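PDB 6CTZ: gentamicin resistance protein from Enterococcus gallinarum, which probably confers resistance to gentamicin, kanamycin and related aminoglycosides by transferring a phosphate from a guanine nucleotide to the 2''-hydroxyl of the drug. Local coordinates for residues Leu146-Ala151 and Tyr269-Leu274; Gln155-Leu160 and Asp166-Arg171. The protein carries 2 engineered substitutions. All blocks are in the same frame, centred on the assembly; numbering follows the deposited sequence. Where two conformers were deposited one is given.

Interaction 1: Leu146-Ala151 and Tyr269-Leu274; sequences LLLSEA and YLLEGL. With KAN (kanamycin a), chain E.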
ATOM      1  N   LEU A 146     -17.285   7.968  -3.515  1.00 23.85           N
ATOM      2  CA  LEU A 146     -18.461   8.280  -4.319  1.00 26.83           C
ATOM      3  C   LEU A 146     -18.278   7.807  -5.758  1.00 27.72           C
ATOM      4  O   LEU A 146     -19.160   7.151  -6.326  1.00 28.08           O
ATOM      5  CB  LEU A 146     -18.737   9.781  -4.270  1.00 29.72           C
ATOM      6  CG  LEU A 146     -19.895  10.282  -5.130  1.00 32.24           C
ATOM      7  CD1 LEU A 146     -21.204   9.663  -4.673  1.00 32.93           C
ATOM      8  CD2 LEU A 146     -19.969  11.800  -5.089  1.00 33.71           C
ATOM      9  N   LEU A 147     -17.129   8.126  -6.361  1.00 27.91           N
ATOM     10  CA  LEU A 147     -16.848   7.665  -7.717  1.00 28.85           C
ATOM     11  C   LEU A 147     -16.826   6.143  -7.788  1.00 27.73           C
ATOM     12  O   LEU A 147     -17.307   5.550  -8.762  1.00 27.87           O
ATOM     13  CB  LEU A 147     -15.519   8.242  -8.198  1.00 30.75           C
ATOM     14  CG  LEU A 147     -15.496   9.759  -8.381  1.00 31.97           C
ATOM     15  CD1 LEU A 147     -14.094  10.234  -8.713  1.00 32.26           C
ATOM     16  CD2 LEU A 147     -16.476  10.164  -9.466  1.00 32.61           C
ATOM     17  N   LEU A 148     -16.267   5.496  -6.762  1.00 26.32           N
ATOM     18  CA  LEU A 148     -16.263   4.038  -6.723  1.00 25.76           C
ATOM     19  C   LEU A 148     -17.679   3.482  -6.716  1.00 26.99           C
ATOM     20  O   LEU A 148     -17.980   2.535  -7.444  1.00 27.48           O
ATOM     21  CB  LEU A 148     -15.489   3.548  -5.501  1.00 23.67           C
ATOM     22  CG  LEU A 148     -15.369   2.033  -5.343  1.00 23.54           C
ATOM     23  CD1 LEU A 148     -14.522   1.461  -6.462  1.00 24.79           C
ATOM     24  CD2 LEU A 148     -14.765   1.684  -3.994  1.00 23.78           C
ATOM     25  N   SER A 149     -18.570   4.068  -5.912  1.00 27.58           N
ATOM     26  CA  SER A 149     -19.931   3.546  -5.835  1.00 29.41           C
ATOM     27  C   SER A 149     -20.645   3.637  -7.179  1.00 31.66           C
ATOM     28  O   SER A 149     -21.482   2.784  -7.495  1.00 32.70           O
ATOM     29  CB  SER A 149     -20.721   4.269  -4.746  1.00 29.34           C
ATOM     30  OG  SER A 149     -21.057   5.584  -5.147  1.00 30.94           O
ATOM     31  N   GLU A 150     -20.321   4.649  -7.986  1.00 32.56           N
ATOM     32  CA  GLU A 150     -20.902   4.735  -9.323  1.00 34.64           C
ATOM     33  C   GLU A 150     -20.357   3.640 -10.234  1.00 34.69           C
ATOM     34  O   GLU A 150     -21.100   3.068 -11.040  1.00 35.59           O
ATOM     35  CB  GLU A 150     -20.647   6.122  -9.914  1.00 37.28           C
ATOM     36  CG  GLU A 150     -21.221   7.256  -9.078  1.00 40.16           C
ATOM     37  CD  GLU A 150     -20.791   8.626  -9.571  1.00 42.91           C
ATOM     38  OE1 GLU A 150     -20.078   8.696 -10.595  1.00 44.23           O
ATOM     39  OE2 GLU A 150     -21.162   9.633  -8.930  1.00 43.59           O
ATOM     40  N   ALA A 151     -19.077   3.334 -10.148  1.00 34.43           N
ATOM     41  CA  ALA A 151     -18.497   2.306 -10.952  1.00 34.51           C
ATOM     42  C   ALA A 151     -19.020   0.946 -10.604  1.00 35.25           C
ATOM     43  O   ALA A 151     -19.152   0.104 -11.438  1.00 36.03           O
ATOM     44  CB  ALA A 151     -16.987   2.335 -10.838  1.00 33.85           C
ATOM     45  N   TYR A 269     -10.718  -4.394  -5.954  1.00 23.77           N
ATOM     46  CA  TYR A 269     -10.000  -5.562  -6.445  1.00 24.30           C
ATOM     47  C   TYR A 269     -10.767  -6.236  -7.573  1.00 25.70           C
ATOM     48  O   TYR A 269     -10.183  -6.603  -8.598  1.00 26.50           O
ATOM     49  CB  TYR A 269      -9.776  -6.530  -5.286  1.00 22.74           C
ATOM     50  CG  TYR A 269      -8.919  -7.725  -5.626  1.00 22.87           C
ATOM     51  CD1 TYR A 269      -7.562  -7.580  -5.893  1.00 23.56           C
ATOM     52  CD2 TYR A 269      -9.462  -9.001  -5.656  1.00 23.55           C
ATOM     53  CE1 TYR A 269      -6.773  -8.672  -6.192  1.00 23.67           C
ATOM     54  CE2 TYR A 269      -8.675 -10.103  -5.954  1.00 25.11           C
ATOM     55  CZ  TYR A 269      -7.334  -9.934  -6.222  1.00 25.26           C
ATOM     56  OH  TYR A 269      -6.553 -11.029  -6.516  1.00 27.19           O
ATOM     57  N   LEU A 270     -12.082  -6.392  -7.409  1.00 25.69           N
ATOM     58  CA  LEU A 270     -12.904  -6.939  -8.481  1.00 27.51           C
ATOM     59  C   LEU A 270     -12.877  -6.044  -9.715  1.00 28.51           C
ATOM     60  O   LEU A 270     -12.785  -6.538 -10.843  1.00 29.63           O
ATOM     61  CB  LEU A 270     -14.335  -7.141  -7.986  1.00 28.93           C
ATOM     62  CG  LEU A 270     -15.336  -7.611  -9.040  1.00 30.02           C
ATOM     63  CD1 LEU A 270     -14.849  -8.896  -9.698  1.00 31.05           C
ATOM     64  CD2 LEU A 270     -16.687  -7.807  -8.394  1.00 31.21           C
ATOM     65  N   LEU A 271     -12.950  -4.722  -9.524  1.00 29.16           N
ATOM     66  CA  LEU A 271     -12.925  -3.815 -10.670  1.00 31.02           C
ATOM     67  C   LEU A 271     -11.628  -3.945 -11.459  1.00 32.31           C
ATOM     68  O   LEU A 271     -11.629  -3.832 -12.692  1.00 32.16           O
ATOM     69  CB  LEU A 271     -13.136  -2.376 -10.207  1.00 31.34           C
ATOM     70  CG  LEU A 271     -14.595  -1.986  -9.984  1.00 31.79           C
ATOM     71  CD1 LEU A 271     -14.667  -0.637  -9.309  1.00 32.08           C
ATOM     72  CD2 LEU A 271     -15.335  -1.962 -11.311  1.00 32.19           C
ATOM     73  N   GLU A 272     -10.510  -4.176 -10.769  1.00 33.58           N
ATOM     74  CA  GLU A 272      -9.246  -4.402 -11.463  1.00 34.32           C
ATOM     75  C   GLU A 272      -9.301  -5.672 -12.300  1.00 33.78           C
ATOM     76  O   GLU A 272      -8.781  -5.707 -13.423  1.00 33.50           O
ATOM     77  CB  GLU A 272      -8.099  -4.474 -10.457  1.00 35.89           C
ATOM     78  CG  GLU A 272      -7.783  -3.161  -9.767  1.00 38.73           C
ATOM     79  CD  GLU A 272      -6.947  -2.225 -10.623  1.00 40.91           C
ATOM     80  OE1 GLU A 272      -6.815  -1.041 -10.241  1.00 42.43           O
ATOM     81  OE2 GLU A 272      -6.416  -2.668 -11.664  1.00 41.29           O
ATOM     82  N   GLY A 273      -9.928  -6.727 -11.775  1.00 32.82           N
ATOM     83  CA  GLY A 273     -10.084  -7.944 -12.555  1.00 32.92           C
ATOM     84  C   GLY A 273     -10.985  -7.750 -13.760  1.00 32.80           C
ATOM     85  O   GLY A 273     -10.726  -8.298 -14.835  1.00 33.38           O
ATOM     86  N   LEU A 274     -12.052  -6.966 -13.599  1.00 32.47           N
ATOM     87  CA  LEU A 274     -12.923  -6.659 -14.730  1.00 32.82           C
ATOM     88  C   LEU A 274     -12.182  -5.855 -15.789  1.00 35.23           C
ATOM     89  O   LEU A 274     -12.334  -6.108 -16.991  1.00 35.37           O
ATOM     90  CB  LEU A 274     -14.157  -5.904 -14.235  1.00 32.13           C
ATOM     91  CG  LEU A 274     -15.160  -6.735 -13.437  1.00 31.29           C
ATOM     92  CD1 LEU A 274     -16.116  -5.834 -12.672  1.00 31.82           C
ATOM     93  CD2 LEU A 274     -15.928  -7.661 -14.358  1.00 31.24           C
TER
HETATM   94  C1  KAN E 404      -6.195  -8.193  -2.592  1.00 19.28           C
HETATM   95  C2  KAN E 404      -7.600  -8.570  -2.119  1.00 21.22           C
HETATM   96  C3  KAN E 404      -7.506  -9.666  -1.079  1.00 23.66           C
HETATM   97  C4  KAN E 404      -6.802 -10.848  -1.726  1.00 24.99           C
HETATM   98  C5  KAN E 404      -5.418 -10.453  -2.233  1.00 25.25           C
HETATM   99  C6  KAN E 404      -4.735 -11.605  -2.963  1.00 28.14           C
HETATM  100  C7  KAN E 404      -2.514  -4.687  -1.095  1.00 10.92           C
HETATM  101  C8  KAN E 404      -3.020  -4.912  -2.518  1.00 11.34           C
HETATM  102  C9  KAN E 404      -4.348  -5.674  -2.489  1.00 13.46           C
HETATM  103  C10 KAN E 404      -4.230  -6.996  -1.729  1.00 14.43           C
HETATM  104  C11 KAN E 404      -3.660  -6.757  -0.328  1.00 14.60           C
HETATM  105  C12 KAN E 404      -2.326  -6.022  -0.386  1.00 12.68           C
HETATM  106  C13 KAN E 404      -3.162  -3.534  -4.514  1.00 13.67           C
HETATM  107  C14 KAN E 404      -2.492  -2.250  -4.977  1.00 14.98           C
HETATM  108  C15 KAN E 404      -3.272  -1.059  -4.411  1.00 16.52           C
HETATM  109  C16 KAN E 404      -4.732  -1.155  -4.839  1.00 17.65           C
HETATM  110  C17 KAN E 404      -5.298  -2.502  -4.435  1.00 18.07           C
HETATM  111  C18 KAN E 404      -6.711  -2.643  -4.979  1.00 21.09           C
HETATM  112  N1  KAN E 404      -3.455 -11.133  -3.459  1.00 29.41           N
HETATM  113  N2  KAN E 404      -3.483  -8.014   0.391  1.00 17.34           N
HETATM  114  N3  KAN E 404      -1.260  -3.937  -1.136  1.00 11.54           N
HETATM  115  N4  KAN E 404      -2.719   0.221  -4.837  1.00 19.29           N
HETATM  116  O5  KAN E 404      -5.450  -9.307  -3.093  1.00 22.00           O
HETATM  117  O6  KAN E 404      -8.224  -7.412  -1.556  1.00 22.82           O
HETATM  118  O7  KAN E 404      -8.808 -10.060  -0.633  1.00 25.13           O
HETATM  119  O8  KAN E 404      -6.677 -11.896  -0.762  1.00 26.69           O
HETATM  120  O9  KAN E 404      -5.515  -7.575  -1.496  1.00 16.85           O
HETATM  121  O10 KAN E 404      -4.751  -5.967  -3.837  1.00 15.58           O
HETATM  122  O11 KAN E 404      -3.168  -3.604  -3.089  1.00 12.22           O
HETATM  123  O12 KAN E 404      -4.507  -3.543  -4.984  1.00 16.04           O
HETATM  124  O13 KAN E 404      -1.131  -2.276  -4.541  1.00 17.45           O
HETATM  125  O14 KAN E 404      -5.536  -0.136  -4.219  1.00 19.06           O
HETATM  126  O15 KAN E 404      -7.241  -3.915  -4.589  0.65 22.46           O
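An apolar helix-to-helix contact joins Leu148 and Ala151 of helix 141-155 to Leu271 of helix 251-276 in the helical part of the enzyme, where Tyr269, two residues earlier, faces the bound kanamycin. Leu271 CD1 makes both close approaches. It meets Leu148 CD1 at 3.5 Å, a close methyl-methyl approach, and Ala151 CB at 4.1 Å. The nearest alpha carbons, those of Ala151 and Leu271, stand 8.3 Å apart, and only 110 Å² is buried in total. Leu148 reaches across because its CG is swung anti to the backbone N (chi1 -179°); its side chain leaves the backbone alongside the partner helix and only its end turns in, whereas Ala151 and Leu271 point at each other's helices from the start. In this aminoglycoside phosphotransferase, whose family belongs to the protein-kinase clan, helix 251-276 also forms part of the antibiotic pocket. Its Tyr269 lays one ring face against a sugar of kanamycin, with KAN C2 3.8 Å above the ring plane and over its centre. KAN O5 comes to 3.4 Å from Tyr269 CE1. The phenol oxygen is hydrogen-bonded to Glu284 of helix 279-296, which probably helps hold the ring against the sugar.

Interaction 2: Gln155-Leu160 and Asp166-Arg171; sequences QVFPLL and DYLTLR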
ATOM      1  N   GLN A 155     -20.568  -1.576 -13.327  1.00 34.21           N
ATOM      2  CA  GLN A 155     -19.751  -2.703 -13.753  1.00 33.68           C
ATOM      3  C   GLN A 155     -19.871  -3.929 -12.861  1.00 32.22           C
ATOM      4  O   GLN A 155     -19.615  -5.042 -13.331  1.00 33.66           O
ATOM      5  CB  GLN A 155     -18.277  -2.287 -13.802  1.00 35.79           C
ATOM      6  CG  GLN A 155     -18.030  -0.998 -14.561  1.00 38.05           C
ATOM      7  CD  GLN A 155     -16.563  -0.653 -14.625  1.00 39.54           C
ATOM      8  OE1 GLN A 155     -15.735  -1.486 -14.998  1.00 41.10           O
ATOM      9  NE2 GLN A 155     -16.226   0.576 -14.251  1.00 39.24           N
ATOM     10  N   VAL A 156     -20.243  -3.766 -11.600  1.00 28.94           N
ATOM     11  CA  VAL A 156     -20.197  -4.847 -10.628  1.00 26.94           C
ATOM     12  C   VAL A 156     -21.587  -5.375 -10.298  1.00 26.34           C
ATOM     13  O   VAL A 156     -21.801  -6.587 -10.265  1.00 25.34           O
ATOM     14  CB  VAL A 156     -19.431  -4.424  -9.355  1.00 26.92           C
ATOM     15  CG1 VAL A 156     -19.594  -5.468  -8.265  1.00 27.23           C
ATOM     16  CG2 VAL A 156     -17.950  -4.188  -9.677  1.00 27.77           C
ATOM     17  N   PHE A 157     -22.532  -4.472 -10.058  1.00 26.69           N
ATOM     18  CA  PHE A 157     -23.885  -4.911  -9.698  1.00 27.18           C
ATOM     19  C   PHE A 157     -24.488  -5.984 -10.610  1.00 27.28           C
ATOM     20  O   PHE A 157     -25.019  -6.928 -10.128  1.00 26.84           O
ATOM     21  CB  PHE A 157     -24.852  -3.749  -9.513  1.00 28.77           C
ATOM     22  CG  PHE A 157     -24.658  -2.975  -8.236  1.00 30.41           C
ATOM     23  CD1 PHE A 157     -23.694  -3.320  -7.336  1.00 30.96           C
ATOM     24  CD2 PHE A 157     -25.426  -1.880  -7.984  1.00 31.12           C
ATOM     25  CE1 PHE A 157     -23.539  -2.606  -6.177  1.00 32.52           C
ATOM     26  CE2 PHE A 157     -25.278  -1.159  -6.831  1.00 32.39           C
ATOM     27  CZ  PHE A 157     -24.331  -1.527  -5.932  1.00 32.67           C
ATOM     28  N   PRO A 158     -24.356  -5.857 -11.945  1.00 27.92           N
ATOM     29  CA  PRO A 158     -24.937  -6.904 -12.806  1.00 27.90           C
ATOM     30  C   PRO A 158     -24.448  -8.302 -12.484  1.00 27.82           C
ATOM     31  O   PRO A 158     -25.170  -9.276 -12.735  1.00 29.32           O
ATOM     32  CB  PRO A 158     -24.515  -6.470 -14.215  1.00 27.65           C
ATOM     33  CG  PRO A 158     -24.405  -4.996 -14.120  1.00 28.09           C
ATOM     34  CD  PRO A 158     -23.853  -4.722 -12.743  1.00 27.79           C
ATOM     35  N   LEU A 159     -23.240  -8.435 -11.933  1.00 27.41           N
ATOM     36  CA  LEU A 159     -22.673  -9.746 -11.654  1.00 28.79           C
ATOM     37  C   LEU A 159     -23.154 -10.339 -10.337  1.00 28.57           C
ATOM     38  O   LEU A 159     -22.822 -11.490 -10.037  1.00 30.24           O
ATOM     39  CB  LEU A 159     -21.141  -9.658 -11.623  1.00 31.17           C
ATOM     40  CG  LEU A 159     -20.428  -8.790 -12.666  1.00 33.07           C
ATOM     41  CD1 LEU A 159     -18.920  -8.875 -12.489  1.00 33.87           C
ATOM     42  CD2 LEU A 159     -20.823  -9.157 -14.086  1.00 34.82           C
ATOM     43  N   LEU A 160     -23.852  -9.564  -9.521  1.00 26.00           N
ATOM     44  CA  LEU A 160     -24.213 -10.013  -8.201  1.00 24.91           C
ATOM     45  C   LEU A 160     -25.633 -10.497  -7.974  1.00 24.12           C
ATOM     46  O   LEU A 160     -26.531 -10.039  -8.595  1.00 22.63           O
ATOM     47  CB  LEU A 160     -23.953  -8.908  -7.153  1.00 24.66           C
ATOM     48  CG  LEU A 160     -22.681  -8.063  -7.256  1.00 25.35           C
ATOM     49  CD1 LEU A 160     -22.668  -7.031  -6.159  1.00 25.81           C
ATOM     50  CD2 LEU A 160     -21.509  -8.984  -7.084  1.00 25.94           C
ATOM     51  N   ASP A 166     -27.512  -5.509  -2.253  1.00 22.30           N
ATOM     52  CA  ASP A 166     -28.092  -4.813  -1.108  1.00 22.43           C
ATOM     53  C   ASP A 166     -27.051  -4.589  -0.020  1.00 21.41           C
ATOM     54  O   ASP A 166     -27.012  -3.520   0.598  1.00 21.97           O
ATOM     55  CB  ASP A 166     -29.270  -5.609  -0.539  1.00 24.37           C
ATOM     56  CG  ASP A 166     -30.435  -5.735  -1.512  1.00 26.75           C
ATOM     57  OD1 ASP A 166     -30.508  -4.962  -2.492  1.00 27.39           O
ATOM     58  OD2 ASP A 166     -31.290  -6.617  -1.284  1.00 27.74           O
ATOM     59  N   TYR A 167     -26.206  -5.593   0.232  1.00 20.34           N
ATOM     60  CA  TYR A 167     -25.129  -5.450   1.209  1.00 19.36           C
ATOM     61  C   TYR A 167     -24.163  -4.340   0.810  1.00 18.90           C
ATOM     62  O   TYR A 167     -23.815  -3.482   1.625  1.00 18.46           O
ATOM     63  CB  TYR A 167     -24.387  -6.780   1.361  1.00 18.26           C
ATOM     64  CG  TYR A 167     -23.081  -6.681   2.109  1.00 17.93           C
ATOM     65  CD1 TYR A 167     -23.063  -6.566   3.490  1.00 17.72           C
ATOM     66  CD2 TYR A 167     -21.861  -6.702   1.434  1.00 17.91           C
ATOM     67  CE1 TYR A 167     -21.864  -6.473   4.187  1.00 17.64           C
ATOM     68  CE2 TYR A 167     -20.658  -6.610   2.123  1.00 18.01           C
ATOM     69  CZ  TYR A 167     -20.668  -6.499   3.502  1.00 17.40           C
ATOM     70  OH  TYR A 167     -19.488  -6.405   4.198  1.00 17.99           O
ATOM     71  N   LEU A 168     -23.721  -4.334  -0.449  1.00 18.53           N
ATOM     72  CA  LEU A 168     -22.781  -3.306  -0.872  1.00 19.34           C
ATOM     73  C   LEU A 168     -23.390  -1.912  -0.792  1.00 20.19           C
ATOM     74  O   LEU A 168     -22.716  -0.961  -0.389  1.00 20.33           O
ATOM     75  CB  LEU A 168     -22.252  -3.599  -2.275  1.00 20.19           C
ATOM     76  CG  LEU A 168     -21.293  -4.782  -2.385  1.00 21.03           C
ATOM     77  CD1 LEU A 168     -20.870  -4.941  -3.826  1.00 22.42           C
ATOM     78  CD2 LEU A 168     -20.073  -4.593  -1.488  1.00 21.02           C
ATOM     79  N   THR A 169     -24.651  -1.756  -1.199  1.00 21.08           N
ATOM     80  CA  THR A 169     -25.289  -0.449  -1.084  0.64 22.44           C
ATOM     81  C   THR A 169     -25.345   0.007   0.369  1.00 21.70           C
ATOM     82  O   THR A 169     -25.110   1.184   0.674  1.00 22.19           O
ATOM     83  CB  THR A 169     -26.690  -0.505  -1.685  0.64 24.84           C
ATOM     84  OG1 THR A 169     -26.591  -0.849  -3.071  0.64 26.24           O
ATOM     85  CG2 THR A 169     -27.390   0.839  -1.536  0.64 25.87           C
ATOM     86  N   LEU A 170     -25.647  -0.922   1.282  1.00 20.09           N
ATOM     87  CA  LEU A 170     -25.652  -0.614   2.709  1.00 19.64           C
ATOM     88  C   LEU A 170     -24.285  -0.125   3.168  1.00 18.65           C
ATOM     89  O   LEU A 170     -24.184   0.856   3.910  1.00 18.70           O
ATOM     90  CB  LEU A 170     -26.048  -1.864   3.493  1.00 20.01           C
ATOM     91  CG  LEU A 170     -25.897  -1.787   5.015  1.00 21.90           C
ATOM     92  CD1 LEU A 170     -26.817  -0.739   5.630  1.00 23.70           C
ATOM     93  CD2 LEU A 170     -26.131  -3.151   5.632  1.00 23.45           C
ATOM     94  N   ARG A 171     -23.219  -0.808   2.740  1.00 17.52           N
ATOM     95  CA  ARG A 171     -21.874  -0.429   3.161  1.00 16.81           C
ATOM     96  C   ARG A 171     -21.496   0.945   2.622  1.00 16.96           C
ATOM     97  O   ARG A 171     -20.960   1.782   3.355  1.00 17.00           O
ATOM     98  CB  ARG A 171     -20.864  -1.490   2.722  1.00 16.56           C
ATOM     99  CG  ARG A 171     -21.142  -2.880   3.284  1.00 16.90           C
ATOM    100  CD  ARG A 171     -20.854  -2.938   4.777  1.00 16.00           C
ATOM    101  NE  ARG A 171     -19.420  -3.082   5.056  1.00 14.97           N
ATOM    102  CZ  ARG A 171     -18.901  -3.168   6.278  1.00 14.72           C
ATOM    103  NH1 ARG A 171     -19.685  -3.093   7.354  1.00 15.72           N
ATOM    104  NH2 ARG A 171     -17.592  -3.313   6.435  1.00 15.56           N
TER
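Phe157 presents its ring obliquely to Leu168 and Thr169, whereas one face of the Tyr167 ring is covered from within its own helix by Arg171 CG, 3.6 Å above the plane and offset toward the rim. On the Phe157 ring the far end does the touching. CE1 is 4.2 Å from Leu168 CB, a loose apolar contact. In the Thr169 conformer given, CZ is 3.7 Å from Thr169 OG1 and the two side chains run at about a right angle; as Thr169 has a second conformer, this approach is less certain than the leucine contact. No hydrogen bond crosses between the segments; the Thr169 hydroxyl is bonded instead to Arg165 O, one turn back in its own helix. Residues 155-160 connect helices 141-155 and 162-176, making a short 3-10 turn at 157-159 in which Leu160 N bonds to Phe157 O at 2.9 Å. The turn thus links two consecutive helices within the helical part of this kinase-like enzyme; Leu160 aims at helix 162-176, whereas Phe157 gets there with the far end of its ring. Leu160 CD1 reaches Leu168 CD1 at 3.6 Å, the two side chains crossing at about a right angle. Leu168 points at residues 155-160, and with CG anti to its carbonyl carbon (chi1 -71°) it carries CD1 to that meeting. Elsewhere on helix 162-176, Tyr167 OH is hydrogen-bonded to Asp292 and Asn296 of the C-terminal helix, and the Arg171 guanidinium binds Thr263 and Ser259 of helix 251-276.

The two contacts have centres 10 Å apart, and helix 141-155 connects them: it supplies residues 146-151 to interaction 1 and runs directly into the turn of interaction 2, which is nested inside the longer chain loop closed by interaction 1. They also touch. Leu270 CD2 packs on Val156 CG1 at 3.7 Å, and Leu274 CD2 meets Leu159 CD1 at 3.7 Å, so helix 251-276 borders both. Their relation to the drug differs: the 269-274 segment of interaction 1 carries Tyr269, which lines the kanamycin pocket, while in interaction 2 the side chain of Leu168 lies about 12 Å from the bound antibiotic.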